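PDB 5MUM: Bacint_00347 from Bacteroides intestinalis DSM 17393, which is a beta-propeller glycoside hydrolase that probably acts as a rhamnosidase, cleaving rhamnose from complex carbohydrates. Local coordinates for residues Gln189-Asp194 with Asp252-Tyr257; Arg199-Gln204 with Trp217-Thr222; Tyr244-Lys249 with Asn259-Cys264. All blocks are in the same frame, centred on the assembly; numbering follows the deposited sequence.

Contact 1: residues Gln189-Asp194 with Asp252-Tyr257; sequences QDVLID and DLPIRY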
loop_
_atom_site.group_PDB
_atom_site.type_symbol
_atom_site.label_atom_id
_atom_site.label_comp_id
_atom_site.label_asym_id
_atom_site.label_seq_id
_atom_site.Cartn_x
_atom_site.Cartn_y
_atom_site.Cartn_z
ATOM N N GLN A 189 1.217 -18.502 -4.871
ATOM C CA GLN A 189 0.181 -18.960 -3.972
ATOM C C GLN A 189 -1.180 -18.577 -4.536
ATOM O O GLN A 189 -1.388 -17.471 -4.969
ATOM C CB GLN A 189 0.357 -18.359 -2.578
ATOM C CG GLN A 189 1.614 -18.781 -1.825
ATOM C CD GLN A 189 1.660 -20.243 -1.484
ATOM O OE1 GLN A 189 0.634 -20.939 -1.522
ATOM N NE2 GLN A 189 2.849 -20.731 -1.160
ATOM N N ASP A 190 -2.050 -19.578 -4.565
ATOM C CA ASP A 190 -3.460 -19.549 -4.987
ATOM C C ASP A 190 -4.347 -19.479 -3.736
ATOM O O ASP A 190 -5.490 -19.051 -3.784
ATOM C CB ASP A 190 -3.800 -20.967 -5.640
ATOM C CG ASP A 190 -3.382 -21.097 -7.081
ATOM O OD1 ASP A 190 -3.622 -20.174 -7.834
ATOM O OD2 ASP A 190 -2.892 -22.178 -7.523
ATOM N N VAL A 191 -3.887 -20.123 -2.684
ATOM C CA VAL A 191 -4.667 -20.383 -1.481
ATOM C C VAL A 191 -3.722 -20.155 -0.286
ATOM O O VAL A 191 -3.190 -21.111 0.319
ATOM C CB VAL A 191 -5.214 -21.839 -1.497
ATOM C CG1 VAL A 191 -6.142 -22.097 -0.298
ATOM C CG2 VAL A 191 -5.935 -22.137 -2.817
ATOM N N LEU A 192 -3.542 -18.887 0.048
ATOM C CA LEU A 192 -2.664 -18.488 1.133
ATOM C C LEU A 192 -3.429 -18.158 2.410
ATOM O O LEU A 192 -3.141 -18.726 3.460
ATOM C CB LEU A 192 -1.832 -17.309 0.694
ATOM C CG LEU A 192 -0.804 -16.810 1.679
ATOM C CD1 LEU A 192 0.025 -17.964 2.177
ATOM C CD2 LEU A 192 0.027 -15.743 1.008
ATOM N N ILE A 193 -4.392 -17.246 2.297
ATOM C CA ILE A 193 -5.278 -16.904 3.392
ATOM C C ILE A 193 -6.609 -17.508 3.018
ATOM O O ILE A 193 -7.133 -17.202 1.960
ATOM C CB ILE A 193 -5.408 -15.398 3.613
ATOM C CG1 ILE A 193 -4.055 -14.756 3.941
ATOM C CG2 ILE A 193 -6.347 -15.096 4.795
ATOM C CD1 ILE A 193 -4.091 -13.262 3.773
ATOM N N ASP A 194 -7.136 -18.355 3.903
ATOM C CA ASP A 194 -8.371 -19.081 3.683
ATOM C C ASP A 194 -9.460 -18.703 4.697
ATOM O O ASP A 194 -9.370 -19.034 5.878
ATOM C CB ASP A 194 -8.037 -20.570 3.725
ATOM C CG ASP A 194 -9.213 -21.459 3.512
ATOM O OD1 ASP A 194 -10.255 -20.994 3.003
ATOM O OD2 ASP A 194 -9.085 -22.669 3.885
ATOM N N ASP A 252 1.507 -24.270 8.436
ATOM C CA ASP A 252 0.932 -25.303 7.577
ATOM C C ASP A 252 -0.169 -24.566 6.814
ATOM O O ASP A 252 -1.084 -24.017 7.426
ATOM C CB ASP A 252 0.436 -26.481 8.432
ATOM C CG ASP A 252 1.598 -27.238 9.113
ATOM N N LEU A 253 -0.024 -24.458 5.501
ATOM C CA LEU A 253 -0.918 -23.641 4.669
ATOM C C LEU A 253 -2.197 -24.394 4.328
ATOM O O LEU A 253 -2.182 -25.610 4.334
ATOM C CB LEU A 253 -0.218 -23.238 3.365
ATOM C CG LEU A 253 1.100 -22.491 3.599
ATOM C CD1 LEU A 253 1.848 -22.223 2.303
ATOM C CD2 LEU A 253 0.844 -21.179 4.340
ATOM N N PRO A 254 -3.301 -23.708 4.035
ATOM C CA PRO A 254 -3.414 -22.256 4.078
ATOM C C PRO A 254 -3.577 -21.706 5.489
ATOM O O PRO A 254 -3.691 -22.465 6.461
ATOM C CB PRO A 254 -4.666 -21.990 3.270
ATOM C CG PRO A 254 -5.518 -23.170 3.565
ATOM C CD PRO A 254 -4.585 -24.344 3.692
ATOM N N ILE A 255 -3.570 -20.385 5.609
ATOM C CA ILE A 255 -3.650 -19.773 6.926
ATOM C C ILE A 255 -5.119 -19.432 7.164
ATOM O O ILE A 255 -5.710 -18.661 6.413
ATOM C CB ILE A 255 -2.827 -18.493 7.030
ATOM C CG1 ILE A 255 -1.365 -18.762 6.615
ATOM C CG2 ILE A 255 -2.919 -17.944 8.452
ATOM C CD1 ILE A 255 -0.469 -17.559 6.547
ATOM N N ARG A 256 -5.655 -19.951 8.246
ATOM C CA ARG A 256 -7.055 -19.818 8.609
ATOM C C ARG A 256 -7.171 -19.097 9.913
ATOM O O ARG A 256 -6.187 -18.836 10.584
ATOM C CB ARG A 256 -7.639 -21.206 8.761
ATOM C CG ARG A 256 -7.773 -21.918 7.448
ATOM C CD ARG A 256 -8.028 -23.402 7.625
ATOM N NE ARG A 256 -8.313 -23.906 6.281
ATOM C CZ ARG A 256 -7.955 -25.079 5.786
ATOM N NH1 ARG A 256 -7.281 -25.977 6.515
ATOM N NH2 ARG A 256 -8.304 -25.357 4.536
ATOM N N TYR A 257 -8.395 -18.796 10.296
ATOM C CA TYR A 257 -8.658 -18.156 11.575
ATOM C C TYR A 257 -7.949 -18.881 12.747
ATOM O O TYR A 257 -7.341 -18.247 13.615
ATOM C CB TYR A 257 -10.173 -18.058 11.773
ATOM C CG TYR A 257 -10.560 -17.467 13.086
ATOM C CD1 TYR A 257 -10.353 -16.132 13.349
ATOM C CD2 TYR A 257 -11.164 -18.267 14.077
ATOM C CE1 TYR A 257 -10.691 -15.587 14.581
ATOM C CE2 TYR A 257 -11.486 -17.735 15.326
ATOM C CZ TYR A 257 -11.252 -16.399 15.564
ATOM O OH TYR A 257 -11.586 -15.870 16.790
HETATM O O HOH W 1 -10.616 -19.017 8.305
#

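Contact 2: residues Arg199-Gln204 with Trp217-Thr222; sequences RNAYWQ and WVWRET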
loop_
_atom_site.group_PDB
_atom_site.type_symbol
_atom_site.label_atom_id
_atom_site.label_comp_id
_atom_site.label_asym_id
_atom_site.label_seq_id
_atom_site.Cartn_x
_atom_site.Cartn_y
_atom_site.Cartn_z
ATOM N N ARG A 199 -15.558 -16.265 6.192
ATOM C CA ARG A 199 -15.095 -14.895 6.460
ATOM C C ARG A 199 -14.251 -14.377 5.308
ATOM O O ARG A 199 -13.816 -15.146 4.457
ATOM C CB ARG A 199 -14.296 -14.866 7.766
ATOM C CG ARG A 199 -13.033 -15.725 7.798
ATOM C CD ARG A 199 -12.340 -15.741 9.170
ATOM N NE ARG A 199 -13.289 -16.143 10.204
ATOM C CZ ARG A 199 -13.687 -17.393 10.425
ATOM N NH1 ARG A 199 -13.150 -18.418 9.773
ATOM N NH2 ARG A 199 -14.628 -17.616 11.342
ATOM N N ASN A 200 -14.060 -13.068 5.319
ATOM C CA ASN A 200 -13.190 -12.349 4.417
ATOM C C ASN A 200 -11.893 -11.950 5.121
ATOM O O ASN A 200 -11.770 -11.971 6.350
ATOM C CB ASN A 200 -13.939 -11.105 3.905
ATOM C CG ASN A 200 -15.309 -11.454 3.354
ATOM O OD1 ASN A 200 -16.366 -11.110 3.939
ATOM N ND2 ASN A 200 -15.301 -12.212 2.287
ATOM N N ALA A 201 -10.905 -11.607 4.298
ATOM C CA ALA A 201 -9.639 -11.071 4.738
ATOM C C ALA A 201 -9.258 -9.920 3.829
ATOM O O ALA A 201 -9.590 -9.902 2.637
ATOM C CB ALA A 201 -8.566 -12.136 4.709
ATOM N N TYR A 202 -8.593 -8.940 4.417
ATOM C CA TYR A 202 -8.068 -7.790 3.705
ATOM C C TYR A 202 -6.658 -7.606 4.178
ATOM O O TYR A 202 -6.425 -7.427 5.377
ATOM C CB TYR A 202 -8.862 -6.530 4.029
ATOM C CG TYR A 202 -10.283 -6.713 3.672
ATOM C CD1 TYR A 202 -10.743 -6.451 2.397
ATOM C CD2 TYR A 202 -11.149 -7.265 4.583
ATOM C CE1 TYR A 202 -12.088 -6.688 2.063
ATOM C CE2 TYR A 202 -12.462 -7.507 4.256
ATOM C CZ TYR A 202 -12.924 -7.201 3.019
ATOM O OH TYR A 202 -14.251 -7.499 2.796
ATOM N N TRP A 203 -5.750 -7.534 3.225
ATOM C CA TRP A 203 -4.320 -7.649 3.521
ATOM C C TRP A 203 -3.495 -6.466 3.056
ATOM O O TRP A 203 -3.918 -5.676 2.204
ATOM C CB TRP A 203 -3.757 -8.911 2.860
ATOM C CG TRP A 203 -4.048 -9.012 1.413
ATOM C CD1 TRP A 203 -3.335 -8.471 0.394
ATOM C CD2 TRP A 203 -5.130 -9.710 0.814
ATOM N NE1 TRP A 203 -3.938 -8.729 -0.791
ATOM C CE2 TRP A 203 -5.026 -9.520 -0.579
ATOM C CE3 TRP A 203 -6.182 -10.474 1.313
ATOM C CZ2 TRP A 203 -5.951 -10.049 -1.472
ATOM C CZ3 TRP A 203 -7.087 -11.031 0.419
ATOM C CH2 TRP A 203 -6.971 -10.809 -0.946
ATOM N N GLN A 204 -2.272 -6.424 3.551
ATOM C CA GLN A 204 -1.240 -5.578 3.002
ATOM C C GLN A 204 0.078 -6.307 3.148
ATOM O O GLN A 204 0.196 -7.233 3.954
ATOM C CB GLN A 204 -1.176 -4.264 3.760
ATOM C CG GLN A 204 -1.164 -4.387 5.287
ATOM C CD GLN A 204 -2.514 -4.430 6.002
ATOM O OE1 GLN A 204 -2.615 -4.920 7.166
ATOM N NE2 GLN A 204 -3.533 -3.953 5.364
ATOM N N TRP A 217 -3.034 -8.858 7.792
ATOM C CA TRP A 217 -4.399 -8.748 7.345
ATOM C C TRP A 217 -5.350 -8.665 8.507
ATOM O O TRP A 217 -5.001 -8.960 9.618
ATOM C CB TRP A 217 -4.808 -9.920 6.431
ATOM C CG TRP A 217 -4.898 -11.270 7.067
ATOM C CD1 TRP A 217 -6.017 -11.875 7.521
ATOM C CD2 TRP A 217 -3.810 -12.177 7.315
ATOM N NE1 TRP A 217 -5.712 -13.134 8.004
ATOM C CE2 TRP A 217 -4.359 -13.339 7.894
ATOM C CE3 TRP A 217 -2.424 -12.132 7.060
ATOM C CZ2 TRP A 217 -3.575 -14.429 8.243
ATOM C CZ3 TRP A 217 -1.639 -13.222 7.422
ATOM C CH2 TRP A 217 -2.205 -14.338 8.007
ATOM N N VAL A 218 -6.547 -8.223 8.202
ATOM C CA VAL A 218 -7.665 -8.273 9.127
ATOM C C VAL A 218 -8.653 -9.248 8.544
ATOM O O VAL A 218 -8.704 -9.457 7.313
ATOM C CB VAL A 218 -8.337 -6.918 9.363
ATOM C CG1 VAL A 218 -7.301 -5.875 9.769
ATOM C CG2 VAL A 218 -9.103 -6.450 8.160
ATOM N N TRP A 219 -9.411 -9.856 9.448
ATOM C CA TRP A 219 -10.536 -10.643 9.067
ATOM C C TRP A 219 -11.768 -9.775 9.025
ATOM O O TRP A 219 -11.819 -8.707 9.648
ATOM C CB TRP A 219 -10.777 -11.754 10.067
ATOM C CG TRP A 219 -9.712 -12.767 10.231
ATOM C CD1 TRP A 219 -8.999 -12.999 11.384
ATOM C CD2 TRP A 219 -9.291 -13.782 9.306
ATOM N NE1 TRP A 219 -8.159 -14.023 11.216
ATOM C CE2 TRP A 219 -8.283 -14.526 9.958
ATOM C CE3 TRP A 219 -9.614 -14.099 7.980
ATOM C CZ2 TRP A 219 -7.626 -15.626 9.348
ATOM C CZ3 TRP A 219 -8.927 -15.171 7.359
ATOM C CH2 TRP A 219 -7.950 -15.915 8.054
ATOM N N ARG A 220 -12.785 -10.260 8.327
ATOM C CA ARG A 220 -14.124 -9.634 8.367
ATOM C C ARG A 220 -15.144 -10.728 8.344
ATOM O O ARG A 220 -15.132 -11.550 7.407
ATOM C CB ARG A 220 -14.312 -8.671 7.221
ATOM C CG ARG A 220 -15.644 -7.949 7.281
ATOM C CD ARG A 220 -15.954 -7.181 6.035
ATOM N NE ARG A 220 -15.139 -5.997 5.896
ATOM C CZ ARG A 220 -15.294 -5.081 4.957
ATOM N NH1 ARG A 220 -16.292 -5.177 4.086
ATOM N NH2 ARG A 220 -14.472 -4.034 4.912
ATOM N N GLU A 221 -15.981 -10.793 9.386
ATOM C CA GLU A 221 -16.848 -11.934 9.534
ATOM C C GLU A 221 -17.978 -11.945 8.530
ATOM O O GLU A 221 -18.289 -13.012 7.998
ATOM C CB GLU A 221 -17.457 -12.089 10.950
ATOM C CG GLU A 221 -16.553 -12.742 11.971
ATOM C CD GLU A 221 -15.755 -13.935 11.477
ATOM O OE1 GLU A 221 -16.318 -15.051 11.408
ATOM O OE2 GLU A 221 -14.534 -13.767 11.225
ATOM N N THR A 222 -18.554 -10.784 8.240
ATOM C CA THR A 222 -19.684 -10.723 7.311
ATOM C C THR A 222 -19.250 -9.844 6.148
ATOM O O THR A 222 -18.042 -9.601 5.961
ATOM C CB THR A 222 -20.933 -10.160 8.014
ATOM O OG1 THR A 222 -20.784 -8.731 8.214
ATOM C CG2 THR A 222 -21.192 -10.938 9.316
#

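Contact 3: residues Tyr244-Lys249 with Asn259-Cys264; sequences YKANGK and NAEYAC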
loop_
_atom_site.group_PDB
_atom_site.type_symbol
_atom_site.label_atom_id
_atom_site.label_comp_id
_atom_site.label_asym_id
_atom_site.label_seq_id
_atom_site.Cartn_x
_atom_site.Cartn_y
_atom_site.Cartn_z
ATOM N N TYR A 244 6.061 -18.268 7.616
ATOM C CA TYR A 244 6.410 -18.355 9.009
ATOM C C TYR A 244 5.669 -17.300 9.802
ATOM O O TYR A 244 5.298 -16.254 9.275
ATOM C CB TYR A 244 7.900 -18.125 9.183
ATOM C CG TYR A 244 8.697 -19.287 8.668
ATOM C CD1 TYR A 244 9.020 -19.402 7.314
ATOM C CD2 TYR A 244 9.087 -20.321 9.540
ATOM C CE1 TYR A 244 9.709 -20.523 6.843
ATOM C CE2 TYR A 244 9.776 -21.428 9.089
ATOM C CZ TYR A 244 10.066 -21.534 7.747
ATOM O OH TYR A 244 10.732 -22.640 7.318
ATOM N N LYS A 245 5.516 -17.587 11.078
ATOM C CA LYS A 245 5.102 -16.619 12.054
ATOM C C LYS A 245 6.282 -15.797 12.524
ATOM O O LYS A 245 7.449 -16.212 12.371
ATOM C CB LYS A 245 4.466 -17.370 13.221
ATOM C CG LYS A 245 3.246 -18.157 12.773
ATOM C CD LYS A 245 2.522 -18.774 13.934
ATOM C CE LYS A 245 1.236 -19.413 13.460
ATOM N NZ LYS A 245 0.449 -19.878 14.641
ATOM N N ALA A 246 6.004 -14.634 13.110
ATOM C CA ALA A 246 7.065 -13.807 13.749
ATOM C C ALA A 246 7.769 -14.562 14.896
ATOM O O ALA A 246 8.949 -14.356 15.147
ATOM C CB ALA A 246 6.503 -12.493 14.248
ATOM N N ASN A 247 7.054 -15.480 15.535
ATOM C CA ASN A 247 7.623 -16.283 16.621
ATOM C C ASN A 247 8.513 -17.413 16.106
ATOM O O ASN A 247 9.075 -18.132 16.895
ATOM C CB ASN A 247 6.512 -16.804 17.553
ATOM C CG ASN A 247 5.574 -17.779 16.860
ATOM O OD1 ASN A 247 5.997 -18.577 16.020
ATOM N ND2 ASN A 247 4.274 -17.666 17.162
ATOM N N GLY A 248 8.628 -17.568 14.784
ATOM C CA GLY A 248 9.562 -18.482 14.150
ATOM C C GLY A 248 8.959 -19.796 13.711
ATOM O O GLY A 248 9.619 -20.566 13.023
ATOM N N LYS A 249 7.710 -20.056 14.072
ATOM C CA LYS A 249 7.054 -21.318 13.679
ATOM C C LYS A 249 6.615 -21.290 12.221
ATOM O O LYS A 249 6.092 -20.274 11.717
ATOM C CB LYS A 249 5.838 -21.628 14.570
ATOM C CG LYS A 249 6.200 -22.001 16.017
ATOM N N ASN A 259 -5.317 -21.024 12.851
ATOM C CA ASN A 259 -3.856 -21.153 12.910
ATOM C C ASN A 259 -3.071 -19.872 12.612
ATOM O O ASN A 259 -1.845 -19.866 12.762
ATOM C CB ASN A 259 -3.359 -22.310 12.028
ATOM C CG ASN A 259 -3.564 -22.069 10.540
ATOM O OD1 ASN A 259 -4.529 -21.458 10.160
ATOM N ND2 ASN A 259 -2.624 -22.528 9.699
ATOM N N ALA A 260 -3.747 -18.783 12.250
ATOM C CA ALA A 260 -3.066 -17.492 12.074
ATOM C C ALA A 260 -2.330 -17.025 13.327
ATOM O O ALA A 260 -2.749 -17.262 14.457
ATOM C CB ALA A 260 -4.056 -16.418 11.672
ATOM N N GLU A 261 -1.219 -16.353 13.106
ATOM C CA GLU A 261 -0.592 -15.596 14.153
ATOM C C GLU A 261 -1.311 -14.278 14.309
ATOM O O GLU A 261 -1.433 -13.530 13.330
ATOM C CB GLU A 261 0.865 -15.311 13.829
ATOM C CG GLU A 261 1.562 -14.584 14.985
ATOM C CD GLU A 261 2.993 -14.265 14.681
ATOM O OE1 GLU A 261 3.366 -14.207 13.498
ATOM O OE2 GLU A 261 3.771 -14.086 15.631
ATOM N N TYR A 262 -1.710 -13.974 15.548
ATOM C CA TYR A 262 -2.417 -12.751 15.879
ATOM C C TYR A 262 -1.414 -11.757 16.372
ATOM O O TYR A 262 -0.787 -11.950 17.408
ATOM C CB TYR A 262 -3.563 -12.999 16.906
ATOM C CG TYR A 262 -4.638 -13.707 16.172
ATOM C CD1 TYR A 262 -4.547 -15.074 15.934
ATOM C CD2 TYR A 262 -5.677 -13.001 15.577
ATOM C CE1 TYR A 262 -5.505 -15.723 15.165
ATOM C CE2 TYR A 262 -6.628 -13.638 14.802
ATOM C CZ TYR A 262 -6.544 -14.985 14.588
ATOM O OH TYR A 262 -7.465 -15.612 13.767
ATOM N N ALA A 263 -1.226 -10.719 15.589
ATOM C CA ALA A 263 -0.423 -9.584 15.967
ATOM C C ALA A 263 -1.155 -8.755 16.986
ATOM O O ALA A 263 -0.534 -8.192 17.877
ATOM C CB ALA A 263 -0.065 -8.757 14.766
ATOM N N CYS A 264 -2.471 -8.678 16.859
ATOM C CA CYS A 264 -3.260 -7.929 17.819
ATOM C C CYS A 264 -4.676 -8.433 17.745
ATOM O O CYS A 264 -5.158 -8.740 16.662
ATOM C CB CYS A 264 -3.147 -6.424 17.499
ATOM S SG CYS A 264 -3.800 -5.378 18.793
#

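Contact 1: residues Gln189-Asp194 with Asp252-Tyr257
Ile193 and Ile255 form a single beta bridge where two loops of a beta-propeller lie side by side, joining the connection between two four-stranded sheets to the long loop that precedes strand 261-264. Ile255 N donates to Leu192 O at 2.7 Å in an almost straight bond (170° at the hydrogen). Two residues beyond Leu192, Asp194 N gives its hydrogen to Ile255 O, so both backbone polar atoms of Ile255 are satisfied by the opposite loop; a CA-H...O contact from Ile193 leans on the same carbonyl.

Beside the bridge the side chains of Asp194 and Arg256 run the same way. CG of Asp194 stands anti to the backbone N (chi1 -180°), which carries the carboxylate past the ring of Pro254 to the guanidinium edge. There a single oxygen, Asp194 OD2, takes both bonds: 2.8 Å from Arg256 NE, which comes from above the carboxylate plane, and 2.9 Å from Arg256 NH2. The other oxygen, Asp194 OD1, accepts from the backbone N of Glu196, so each half of the carboxylate has its own donors. Pro254, preceded by a cis peptide bond, fits between Val191 and the salt bridge, its CG lying over one guanidinium face. Apolar contact continues at Leu192 CD1, 4.0 Å from Leu253 CD2, while the amide of Gln189 turns its NE2 to Gly240 O. A water closes the far end, donating to Asp194 O at 2.7 Å and accepting from Tyr257 N at 3.0 Å.

Contact 2: residues Arg199-Gln204 with Trp217-Thr222
Arg199 lays its CD over one face of the Trp219 ring, 3.9 Å from the centroid of the six-membered ring, at the end of an antiparallel beta hairpin in a propeller sheet. Four backbone bonds join the strands through the hydrogen-bonded pairs Asn200-Arg220 and Tyr202-Val218. The close packing is on the side of Ala201, Trp203, Trp217 and Trp219: Ala201 CB sits 3.8 Å from Trp217 CD1, and NE1 of Trp217 lies over the Trp219 face opposite Arg199, toward its rim. Trp219 thus lies between an indole and an arginine chain, while its own NE1 bonds to Tyr262 OH.

The face of Tyr202 and Arg220 is more polar, and these two are partly exposed. Tyr202 places OH over one face of the Arg220 guanidinium, the two planes 37° apart, while Arg220 NE bonds to Asn228. At the partly exposed hairpin end, a bend at chi3 (54°) turns the Arg199 guanidinium side-on to Glu221: NE reaches OE2 at 2.9 Å and NH2 reaches OE1 at 3.1 Å, both on syn lone pairs. His229 also bonds to Glu221 OE2. One arginine thus serves two kinds of partner, its guanidinium a carboxylate that probably balances its charge and its CD an indole face.

Contact 3: residues Tyr244-Lys249 with Asn259-Cys264
The side chains of Lys245 and Glu261 run antiparallel alongside one another, each ending on the backbone of the other's segment, where a beta turn is fastened to the outermost strand of a propeller sheet. The turn is of type I, from Lys245 to Gly248, with Gly248 N bonded to Lys245 O. A fully stretched chain (chi1 -176°) carries the Glu261 carboxylate across to the start of this turn. There OE1 accepts from Ala246 N at 2.7 Å, with 160° at the hydrogen, and is met on the syn side, somewhat out of the carboxylate plane. OE2 is held from elsewhere, by NE1 of Trp312 in the next sheet, and lies 3.5 Å from Ala246 CB.

Lys245 runs the other way as an extended chain. Its CD packs 3.8 Å from Glu261 CB, and beyond that point NZ reaches Asn259 O at 3.0 Å, the donor tilted 31° from the carbonyl plane. In the side chain of Asn247, OD1 turns back to accept from Lys249 N at 3.0 Å, nearly in line with the side-chain carbonyl, forming an Asx turn that shapes the exit from the beta turn.

The charged ends do not pair directly, since NZ of Lys245 stays 6.5 Å from OE1 of Glu261. Each instead meets a backbone partner of opposite polarity, the ammonium a carbonyl oxygen and the carboxylate an amide N-H, and at that separation the opposite charges may add some attraction.

In the fold
Following the chain from the N terminus, strand 184-189 ends one four-stranded sheet and leads into 189-194, the first half of contact 1. The chain then forms the hairpin of contact 2, closed at 217-222 and therefore nested inside the loop that contact 1 closes at 252-257. Contact 3 opens at 244-249, before contact 1 has closed, and closes at 259-264, so these two cross, while contacts 2 and 3 follow in series. Contact 1 joins the inter-sheet connection to the long loop, contact 2 pairs the first two strands of the next sheet, and contact 3 ties an earlier turn of that loop to the start of the sheet's last strand, 261-264, and the residues just before it. Tyr262 OH also reaches Tyr257 O.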